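Local coordinates for protein congerin-1 (Conger myriaster, PDB 1C1L) that binds beta-galactosides as a homodimeric galectin of the conger eel, here with lactose in its sugar pocket, though its physiological role is not yet known, at residues F12-F17 and T91-I96; E37-S43 and K117-F122; I59-L65 and L109-Y115. All blocks are in the same frame, centred on the assembly; numbering follows the deposited sequence.

How the contacts relate
The three contacts lie in one galectin beta sandwich, and each touches the other two. Contacts 1 and 2, centres 13 Å apart, join where Phe12 O and Leu120 N lie 3.2 Å apart, a probable hydrogen bond. Contacts 1 and 3, centres 14 Å apart, meet through the side chain of Asn113, whose ND2 is 3.0 Å from Asp95 O. Contacts 2 and 3, centres 12 Å apart, share a sheet in which strands 41-52 and 55-64 are neighbours, with Leu42 N 2.8 Å from Thr64 O. Only contact 3 touches the sugar, through Asn62. In contact 2 the side chain of Leu42 stays about 8 Å from the galactose, and contact 1 lies away from the pocket.

Contact 1 (F12-F17 and T91-I96); sequences FTVGKF and TLSYDI
Phe12 and Tyr94 form an edge-to-face aromatic pair, with ring centroids 5.0 Å apart and planes at 81°. Tyr94 supplies the edge: its CE1 stands over the centre of one Phe12 face. With chi1 at 64°, Tyr94 CG sits between its own backbone N and carbonyl carbon, and from there the ring reaches the 12-17 loop. Val14 packs on the same ring from another side, its CG2 3.7 Å from Tyr94 CE2. Farther along, Phe17 lies against the strand, with Ser93 CB over its face and Thr91 CG2 at its edge.

Polar contacts fasten the loop at both the side-chain and the backbone level. Tyr94 OH donates to Phe12 O at 2.8 Å, tilted 30° from the carbonyl plane; the bond fixes the far end of a ring whose edge already rests on Phe12. Gly15 N makes a weak hydrogen bond to Tyr94 O, and the CA of Val14 approaches the same oxygen. A water accepts from Tyr94 N at 2.9 Å and lies close to Thr13 O and Lys16 O, bridging strand and turn.

Thr13 to Lys16 form a type II turn closed by Lys16 N to Thr13 O, with Gly15 at a positive phi. Phe99 meets the Tyr94 ring, and Leu136 packs on Phe12. The arrangement fastens a connecting loop of the galectin beta sandwich, between strands 5-7 and 18-24, to the end of strand 87-94.

Contact 2 (E37-S43 and K117-F122); sequences ESMNSLS and KEFLPF
Phe122 is the packed end of this contact, its ring lying flat against the backbone of Ser38 and Met39. Ser38 CA is 3.9 Å from the ring centroid and 18° off the normal, a CH-pi contact, while Met39 N stands over the same face toward the rim. With CG anti to the backbone N (chi1 176°), the ring extends along the Ser38-Met39 backbone until its CZ meets Met39 CG at 3.5 Å. Leu42 CD2 comes up to the ring more distantly, and Pro121 CG rests on Glu37 CA. Lys117 CG and Leu120 CD2 touch the buried Ser43 OG.

The outer side is looser and polar. Exposed Glu37 crosses Lys117 at about a right angle, and their salt bridge spans 3.0 Å from OE2 to NZ, the ammonium approaching 48° out of the carboxylate plane. Met39, at the far end of the Phe122 ring, is exposed too.

The backbone that the ring covers is shaped by a classic beta bulge, in which Glu37 N and Ser38 N both bond to Ser41 O. The contact thus joins the turn between strands 30-35 and 41-52 to the start of strand 122-127, where Phe122 pairs in parallel with a strand of the second subunit and the sheet continues across the dimer interface.

Contact 3 (I59-L65 and L109-Y115); sequences IVMNSTL and LEFPNRY. With GAL (beta-D-galactopyranose), chain B.
Leu109 meets Ile59 tip to tip, CD1 to CD1 at 3.8 Å, and its CD1 also touches Met61 CE. At Phe111 the packing passes to an aromatic ring: Met61 CB lies 3.6 Å from Phe111 CD1, with the sulfur obliquely beside the ring in a Met-aromatic contact, and Phe111 CZ reaches Asn62 CA. The centre of the Arg114 guanidinium rests over Phe111 CZ. Extended from CG to NE, Arg114 sends NH1 to two acceptors in the guanidinium plane, Asn62 OD1 at 3.0 Å and Ser63 OG in a nearly straight bond (172°); its NH2 binds Thr73 O. Tyr115 OH accepts from Ser63 OG at 2.8 Å, while Glu72 is a second partner of this hydroxyl. Leu65 CD2 stands over the centre of one face of that ring, Arg114 CB over the opposite face.

These bonds fix the Asn62 amide. OD1 accepts from Arg114 and Ser63 N; ND2 bonds Glu72 O and donates to the galactose O6 at 2.9 Å (171°). Arg114 is therefore a second-shell residue behind the sugar-binding Asn62, in the sandwich packing of two galectin sheets, whose strands 59-64 and 109-112 cross at -23° behind the beta-galactoside pocket.

Contact 1 (F12-F17 and T91-I96)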
loop_
_atom_site.group_PDB
_atom_site.type_symbol
_atom_site.label_atom_id
_atom_site.label_comp_id
_atom_site.label_asym_id
_atom_site.label_seq_id
_atom_site.Cartn_x
_atom_site.Cartn_y
_atom_site.Cartn_z
ATOM N N PHE A 12 10.044 1.365 3.426
ATOM C CA PHE A 12 9.890 2.434 4.386
ATOM C C PHE A 12 11.175 2.483 5.199
ATOM O O PHE A 12 11.337 1.797 6.211
ATOM C CB PHE A 12 8.649 2.142 5.257
ATOM C CG PHE A 12 8.316 3.257 6.240
ATOM C CD1 PHE A 12 8.615 4.583 5.931
ATOM C CD2 PHE A 12 7.722 2.948 7.464
ATOM C CE1 PHE A 12 8.329 5.605 6.832
ATOM C CE2 PHE A 12 7.433 3.975 8.366
ATOM C CZ PHE A 12 7.735 5.301 8.053
ATOM N N THR A 13 12.129 3.240 4.670
ATOM C CA THR A 13 13.434 3.397 5.303
ATOM C C THR A 13 13.528 4.794 5.887
ATOM O O THR A 13 12.630 5.622 5.661
ATOM C CB THR A 13 14.567 3.196 4.262
ATOM O OG1 THR A 13 14.330 4.104 3.185
ATOM C CG2 THR A 13 14.613 1.764 3.744
ATOM N N VAL A 14 14.611 5.099 6.608
ATOM C CA VAL A 14 14.832 6.437 7.120
ATOM C C VAL A 14 14.761 7.461 5.985
ATOM O O VAL A 14 15.327 7.270 4.904
ATOM C CB VAL A 14 16.216 6.463 7.814
ATOM C CG1 VAL A 14 16.678 7.901 8.036
ATOM C CG2 VAL A 14 16.118 5.732 9.147
ATOM N N GLY A 15 13.989 8.516 6.232
ATOM C CA GLY A 15 13.845 9.616 5.296
ATOM C C GLY A 15 12.630 9.504 4.382
ATOM O O GLY A 15 12.311 10.477 3.709
ATOM N N LYS A 16 11.934 8.369 4.304
ATOM C CA LYS A 16 10.746 8.215 3.474
ATOM C C LYS A 16 9.536 8.652 4.286
ATOM O O LYS A 16 9.578 8.617 5.527
ATOM C CB LYS A 16 10.565 6.755 3.059
ATOM C CG LYS A 16 11.734 6.127 2.330
ATOM C CD LYS A 16 11.919 6.779 0.977
ATOM C CE LYS A 16 13.097 6.167 0.274
ATOM N NZ LYS A 16 13.299 6.771 -1.030
ATOM N N PHE A 17 8.446 9.028 3.643
ATOM C CA PHE A 17 7.229 9.467 4.295
ATOM C C PHE A 17 6.160 8.477 3.922
ATOM O O PHE A 17 5.804 8.331 2.754
ATOM C CB PHE A 17 6.822 10.858 3.816
ATOM C CG PHE A 17 7.820 11.879 4.324
ATOM C CD1 PHE A 17 9.034 12.057 3.656
ATOM C CD2 PHE A 17 7.558 12.596 5.490
ATOM C CE1 PHE A 17 9.986 12.940 4.161
ATOM C CE2 PHE A 17 8.511 13.479 5.987
ATOM C CZ PHE A 17 9.724 13.649 5.325
ATOM N N THR A 91 0.807 10.729 8.456
ATOM C CA THR A 91 2.092 10.513 7.812
ATOM C C THR A 91 3.158 10.269 8.867
ATOM O O THR A 91 3.308 11.015 9.843
ATOM C CB THR A 91 2.508 11.728 6.977
ATOM O OG1 THR A 91 1.472 11.922 6.031
ATOM C CG2 THR A 91 3.874 11.550 6.296
ATOM N N LEU A 92 3.945 9.238 8.620
ATOM C CA LEU A 92 5.009 8.832 9.502
ATOM C C LEU A 92 6.333 8.893 8.760
ATOM O O LEU A 92 6.430 8.525 7.585
ATOM C CB LEU A 92 4.831 7.398 9.965
ATOM C CG LEU A 92 3.526 6.850 10.518
ATOM C CD1 LEU A 92 3.654 5.364 10.797
ATOM C CD2 LEU A 92 3.214 7.547 11.825
ATOM N N SER A 93 7.349 9.370 9.445
ATOM C CA SER A 93 8.706 9.296 8.972
ATOM C C SER A 93 9.546 9.058 10.221
ATOM O O SER A 93 9.045 9.144 11.355
ATOM C CB SER A 93 9.104 10.600 8.267
ATOM O OG SER A 93 8.951 11.787 9.037
ATOM N N TYR A 94 10.813 8.718 10.074
ATOM C CA TYR A 94 11.652 8.468 11.220
ATOM C C TYR A 94 13.118 8.578 10.863
ATOM O O TYR A 94 13.501 8.552 9.686
ATOM C CB TYR A 94 11.365 7.070 11.778
ATOM C CG TYR A 94 11.678 5.890 10.869
ATOM C CD1 TYR A 94 10.830 5.536 9.812
ATOM C CD2 TYR A 94 12.815 5.142 11.145
ATOM C CE1 TYR A 94 11.131 4.413 9.037
ATOM C CE2 TYR A 94 13.119 4.023 10.378
ATOM C CZ TYR A 94 12.271 3.669 9.335
ATOM O OH TYR A 94 12.562 2.520 8.643
ATOM N N ASP A 95 13.938 8.787 11.869
ATOM C CA ASP A 95 15.364 8.651 11.686
ATOM C C ASP A 95 15.805 7.647 12.752
ATOM O O ASP A 95 14.946 7.098 13.450
ATOM C CB ASP A 95 16.031 10.026 11.831
ATOM C CG ASP A 95 15.752 10.832 13.086
ATOM O OD1 ASP A 95 15.643 10.284 14.179
ATOM O OD2 ASP A 95 15.670 12.040 12.953
ATOM N N ILE A 96 17.103 7.471 13.021
ATOM C CA ILE A 96 17.579 6.465 13.965
ATOM C C ILE A 96 17.161 6.789 15.407
ATOM O O ILE A 96 17.083 5.890 16.242
ATOM C CB ILE A 96 19.157 6.353 13.789
ATOM C CG1 ILE A 96 19.748 5.174 14.562
ATOM C CG2 ILE A 96 19.824 7.604 14.319
ATOM C CD1 ILE A 96 19.570 3.811 13.890
HETATM O O HOH W 1 11.354 7.722 7.426
#

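Contact 2 (E37-S43 and K117-F122)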
loop_
_atom_site.group_PDB
_atom_site.type_symbol
_atom_site.label_atom_id
_atom_site.label_comp_id
_atom_site.label_asym_id
_atom_site.label_seq_id
_atom_site.Cartn_x
_atom_site.Cartn_y
_atom_site.Cartn_z
ATOM N N GLU A 37 8.100 -4.933 12.666
ATOM C CA GLU A 37 8.511 -6.134 11.960
ATOM C C GLU A 37 7.356 -7.118 11.797
ATOM O O GLU A 37 7.313 -7.910 10.858
ATOM C CB GLU A 37 9.611 -6.828 12.709
ATOM C CG GLU A 37 10.940 -6.135 13.052
ATOM C CD GLU A 37 11.875 -7.093 13.779
ATOM O OE1 GLU A 37 11.412 -7.941 14.542
ATOM O OE2 GLU A 37 13.083 -7.006 13.585
ATOM N N SER A 38 6.390 -7.092 12.701
ATOM C CA SER A 38 5.271 -8.018 12.688
ATOM C C SER A 38 4.279 -7.486 13.706
ATOM O O SER A 38 4.623 -6.581 14.467
ATOM C CB SER A 38 5.734 -9.429 13.102
ATOM O OG SER A 38 6.212 -9.562 14.447
ATOM N N MET A 39 3.105 -8.108 13.814
ATOM C CA MET A 39 2.102 -7.752 14.806
ATOM C C MET A 39 2.680 -7.868 16.221
ATOM O O MET A 39 2.263 -7.190 17.161
ATOM C CB MET A 39 0.888 -8.685 14.717
ATOM C CG MET A 39 0.128 -8.732 13.408
ATOM S SD MET A 39 -1.177 -9.978 13.377
ATOM C CE MET A 39 -2.464 -9.071 14.161
ATOM N N ASN A 40 3.636 -8.770 16.435
ATOM C CA ASN A 40 4.240 -8.938 17.747
ATOM C C ASN A 40 5.431 -8.076 18.067
ATOM O O ASN A 40 5.804 -7.951 19.230
ATOM C CB ASN A 40 4.649 -10.379 17.958
ATOM C CG ASN A 40 3.568 -11.134 18.691
ATOM O OD1 ASN A 40 3.803 -11.770 19.712
ATOM N ND2 ASN A 40 2.315 -11.078 18.253
ATOM N N SER A 41 6.028 -7.465 17.051
ATOM C CA SER A 41 7.236 -6.720 17.278
ATOM C C SER A 41 7.008 -5.410 16.540
ATOM O O SER A 41 7.152 -5.274 15.311
ATOM C CB SER A 41 8.372 -7.568 16.728
ATOM O OG SER A 41 9.601 -7.051 17.174
ATOM N N LEU A 42 6.594 -4.419 17.325
ATOM C CA LEU A 42 6.198 -3.137 16.790
ATOM C C LEU A 42 7.072 -2.004 17.286
ATOM O O LEU A 42 7.260 -1.871 18.507
ATOM C CB LEU A 42 4.751 -2.854 17.185
ATOM C CG LEU A 42 3.685 -3.819 16.688
ATOM C CD1 LEU A 42 2.359 -3.460 17.318
ATOM C CD2 LEU A 42 3.606 -3.755 15.171
ATOM N N SER A 43 7.637 -1.193 16.378
ATOM C CA SER A 43 8.362 0.003 16.783
ATOM C C SER A 43 7.394 1.132 17.138
ATOM O O SER A 43 7.721 1.975 17.978
ATOM C CB SER A 43 9.292 0.473 15.667
ATOM O OG SER A 43 10.425 -0.372 15.606
ATOM N N LYS A 117 15.758 1.210 14.572
ATOM C CA LYS A 117 15.365 0.634 13.305
ATOM C C LYS A 117 15.645 1.604 12.177
ATOM O O LYS A 117 15.503 2.810 12.330
ATOM C CB LYS A 117 13.884 0.291 13.302
ATOM C CG LYS A 117 13.543 -0.802 14.296
ATOM C CD LYS A 117 14.360 -2.030 13.941
ATOM C CE LYS A 117 13.771 -3.207 14.656
ATOM N NZ LYS A 117 14.435 -4.388 14.151
ATOM N N GLU A 118 16.108 1.059 11.055
ATOM C CA GLU A 118 16.345 1.845 9.862
ATOM C C GLU A 118 15.500 1.391 8.683
ATOM O O GLU A 118 15.571 1.989 7.607
ATOM C CB GLU A 118 17.812 1.758 9.487
ATOM C CG GLU A 118 18.602 2.589 10.481
ATOM C CD GLU A 118 20.101 2.563 10.299
ATOM O OE1 GLU A 118 20.687 1.483 10.245
ATOM O OE2 GLU A 118 20.672 3.643 10.226
ATOM N N PHE A 119 14.710 0.341 8.878
ATOM C CA PHE A 119 13.830 -0.206 7.862
ATOM C C PHE A 119 12.674 -0.863 8.621
ATOM O O PHE A 119 12.925 -1.532 9.638
ATOM C CB PHE A 119 14.585 -1.247 7.015
ATOM C CG PHE A 119 13.661 -1.963 6.044
ATOM C CD1 PHE A 119 13.035 -1.245 5.022
ATOM C CD2 PHE A 119 13.376 -3.318 6.227
ATOM C CE1 PHE A 119 12.119 -1.883 4.199
ATOM C CE2 PHE A 119 12.455 -3.948 5.396
ATOM C CZ PHE A 119 11.827 -3.230 4.384
ATOM N N LEU A 120 11.426 -0.678 8.185
ATOM C CA LEU A 120 10.267 -1.280 8.843
ATOM C C LEU A 120 9.429 -2.021 7.805
ATOM O O LEU A 120 8.832 -1.372 6.940
ATOM C CB LEU A 120 9.379 -0.234 9.498
ATOM C CG LEU A 120 10.003 0.565 10.634
ATOM C CD1 LEU A 120 9.069 1.686 11.024
ATOM C CD2 LEU A 120 10.239 -0.327 11.837
ATOM N N PRO A 121 9.382 -3.354 7.811
ATOM C CA PRO A 121 8.709 -4.168 6.793
ATOM C C PRO A 121 7.211 -4.373 6.938
ATOM O O PRO A 121 6.569 -4.904 6.030
ATOM C CB PRO A 121 9.464 -5.467 6.841
ATOM C CG PRO A 121 9.704 -5.616 8.322
ATOM C CD PRO A 121 10.156 -4.218 8.701
ATOM N N PHE A 122 6.629 -4.002 8.074
ATOM C CA PHE A 122 5.252 -4.342 8.357
ATOM C C PHE A 122 4.398 -3.159 8.800
ATOM O O PHE A 122 4.824 -2.319 9.605
ATOM C CB PHE A 122 5.279 -5.438 9.422
ATOM C CG PHE A 122 3.923 -5.882 9.940
ATOM C CD1 PHE A 122 3.249 -6.915 9.295
ATOM C CD2 PHE A 122 3.353 -5.246 11.050
ATOM C CE1 PHE A 122 1.995 -7.318 9.762
ATOM C CE2 PHE A 122 2.100 -5.650 11.508
ATOM C CZ PHE A 122 1.427 -6.684 10.863
#

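Contact 3 (I59-L65 and L109-Y115)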
loop_
_atom_site.group_PDB
_atom_site.type_symbol
_atom_site.label_atom_id
_atom_site.label_comp_id
_atom_site.label_asym_id
_atom_site.label_seq_id
_atom_site.Cartn_x
_atom_site.Cartn_y
_atom_site.Cartn_z
ATOM N N ILE A 59 -4.565 9.990 22.766
ATOM C CA ILE A 59 -3.636 9.307 21.873
ATOM C C ILE A 59 -2.648 8.637 22.812
ATOM O O ILE A 59 -2.098 9.278 23.723
ATOM C CB ILE A 59 -2.848 10.291 20.967
ATOM C CG1 ILE A 59 -3.773 11.025 20.008
ATOM C CG2 ILE A 59 -1.802 9.497 20.165
ATOM C CD1 ILE A 59 -3.082 12.246 19.368
ATOM N N VAL A 60 -2.419 7.352 22.595
ATOM C CA VAL A 60 -1.466 6.572 23.349
ATOM C C VAL A 60 -0.468 6.021 22.339
ATOM O O VAL A 60 -0.859 5.396 21.347
ATOM C CB VAL A 60 -2.158 5.401 24.076
ATOM C CG1 VAL A 60 -1.123 4.531 24.778
ATOM C CG2 VAL A 60 -3.144 5.943 25.107
ATOM N N MET A 61 0.806 6.213 22.598
ATOM C CA MET A 61 1.887 5.705 21.773
ATOM C C MET A 61 2.733 4.764 22.609
ATOM O O MET A 61 3.021 5.027 23.789
ATOM C CB MET A 61 2.756 6.842 21.281
ATOM C CG MET A 61 2.003 7.748 20.330
ATOM S SD MET A 61 3.018 9.156 19.840
ATOM C CE MET A 61 2.635 10.231 21.192
ATOM N N ASN A 62 3.125 3.649 22.007
ATOM C CA ASN A 62 3.944 2.684 22.696
ATOM C C ASN A 62 4.615 1.789 21.662
ATOM O O ASN A 62 4.415 1.986 20.452
ATOM C CB ASN A 62 3.059 1.864 23.622
ATOM C CG ASN A 62 3.816 1.325 24.828
ATOM O OD1 ASN A 62 5.047 1.321 24.894
ATOM N ND2 ASN A 62 3.106 0.812 25.821
ATOM N N SER A 63 5.384 0.818 22.127
ATOM C CA SER A 63 6.037 -0.198 21.331
ATOM C C SER A 63 5.982 -1.502 22.127
ATOM O O SER A 63 5.603 -1.529 23.314
ATOM C CB SER A 63 7.477 0.236 21.085
ATOM O OG SER A 63 8.228 0.307 22.287
ATOM N N THR A 64 6.325 -2.608 21.468
ATOM C CA THR A 64 6.383 -3.901 22.110
ATOM C C THR A 64 7.291 -4.809 21.293
ATOM O O THR A 64 7.325 -4.754 20.057
ATOM C CB THR A 64 4.972 -4.548 22.228
ATOM O OG1 THR A 64 5.222 -5.776 22.908
ATOM C CG2 THR A 64 4.223 -4.752 20.911
ATOM N N LEU A 65 8.042 -5.619 22.008
ATOM C CA LEU A 65 8.840 -6.670 21.411
ATOM C C LEU A 65 8.167 -8.012 21.633
ATOM O O LEU A 65 8.631 -9.034 21.125
ATOM C CB LEU A 65 10.228 -6.659 22.036
ATOM C CG LEU A 65 11.158 -5.498 21.679
ATOM C CD1 LEU A 65 12.438 -5.589 22.488
ATOM C CD2 LEU A 65 11.437 -5.522 20.181
ATOM N N LEU A 109 3.583 14.860 16.356
ATOM C CA LEU A 109 4.056 14.230 17.581
ATOM C C LEU A 109 5.385 13.557 17.295
ATOM O O LEU A 109 5.730 13.329 16.133
ATOM C CB LEU A 109 3.050 13.187 18.079
ATOM C CG LEU A 109 1.636 13.676 18.397
ATOM C CD1 LEU A 109 0.668 12.525 18.589
ATOM C CD2 LEU A 109 1.719 14.533 19.642
ATOM N N GLU A 110 6.195 13.280 18.308
ATOM C CA GLU A 110 7.443 12.553 18.154
ATOM C C GLU A 110 7.373 11.412 19.128
ATOM O O GLU A 110 6.675 11.510 20.141
ATOM C CB GLU A 110 8.642 13.363 18.532
ATOM C CG GLU A 110 8.904 14.448 17.519
ATOM C CD GLU A 110 9.969 15.456 17.915
ATOM O OE1 GLU A 110 10.595 15.327 18.967
ATOM O OE2 GLU A 110 10.172 16.392 17.152
ATOM N N PHE A 111 8.094 10.351 18.824
ATOM C CA PHE A 111 8.137 9.195 19.700
ATOM C C PHE A 111 9.527 8.599 19.532
ATOM O O PHE A 111 10.041 8.655 18.409
ATOM C CB PHE A 111 7.059 8.185 19.280
ATOM C CG PHE A 111 6.955 6.975 20.202
ATOM C CD1 PHE A 111 6.376 7.098 21.466
ATOM C CD2 PHE A 111 7.440 5.739 19.775
ATOM C CE1 PHE A 111 6.292 5.979 22.303
ATOM C CE2 PHE A 111 7.353 4.628 20.618
ATOM C CZ PHE A 111 6.780 4.749 21.878
ATOM N N PRO A 112 10.224 8.052 20.532
ATOM C CA PRO A 112 11.544 7.487 20.342
ATOM C C PRO A 112 11.545 6.288 19.413
ATOM O O PRO A 112 10.593 5.509 19.347
ATOM C CB PRO A 112 12.032 7.151 21.739
ATOM C CG PRO A 112 10.774 7.042 22.559
ATOM C CD PRO A 112 9.857 8.086 21.944
ATOM N N ASN A 113 12.643 6.146 18.687
ATOM C CA ASN A 113 12.867 4.961 17.883
ATOM C C ASN A 113 13.626 4.087 18.869
ATOM O O ASN A 113 14.858 4.034 18.941
ATOM C CB ASN A 113 13.729 5.287 16.662
ATOM C CG ASN A 113 14.008 4.110 15.740
ATOM O OD1 ASN A 113 13.843 2.940 16.106
ATOM N ND2 ASN A 113 14.428 4.329 14.506
ATOM N N ARG A 114 12.869 3.370 19.687
ATOM C CA ARG A 114 13.415 2.555 20.765
ATOM C C ARG A 114 14.374 1.448 20.364
ATOM O O ARG A 114 15.349 1.154 21.059
ATOM C CB ARG A 114 12.241 1.969 21.544
ATOM C CG ARG A 114 11.534 3.079 22.304
ATOM C CD ARG A 114 10.287 2.585 23.006
ATOM N NE ARG A 114 9.782 3.587 23.930
ATOM C CZ ARG A 114 8.602 3.478 24.553
ATOM N NH1 ARG A 114 7.759 2.467 24.344
ATOM N NH2 ARG A 114 8.252 4.452 25.385
ATOM N N TYR A 115 14.159 0.863 19.197
ATOM C CA TYR A 115 14.944 -0.274 18.759
ATOM C C TYR A 115 15.951 0.071 17.661
ATOM O O TYR A 115 16.498 -0.835 17.039
ATOM C CB TYR A 115 13.971 -1.384 18.309
ATOM C CG TYR A 115 12.854 -1.624 19.323
ATOM C CD1 TYR A 115 13.153 -1.807 20.680
ATOM C CD2 TYR A 115 11.534 -1.598 18.888
ATOM C CE1 TYR A 115 12.112 -1.950 21.600
ATOM C CE2 TYR A 115 10.496 -1.744 19.803
ATOM C CZ TYR A 115 10.801 -1.914 21.151
ATOM O OH TYR A 115 9.785 -2.027 22.065
HETATM C C1 GAL B . -2.984 -1.378 26.431
HETATM C C2 GAL B . -3.961 -1.919 25.387
HETATM C C3 GAL B . -3.215 -2.336 24.118
HETATM C C4 GAL B . -2.307 -1.197 23.619
HETATM C C5 GAL B . -1.433 -0.689 24.758
HETATM C C6 GAL B . -0.592 0.501 24.349
HETATM O O2 GAL B . -4.641 -3.043 25.931
HETATM O O3 GAL B . -4.164 -2.679 23.121
HETATM O O4 GAL B . -3.125 -0.150 23.120
HETATM O O5 GAL B . -2.243 -0.291 25.891
HETATM O O6 GAL B . 0.243 0.906 25.405
#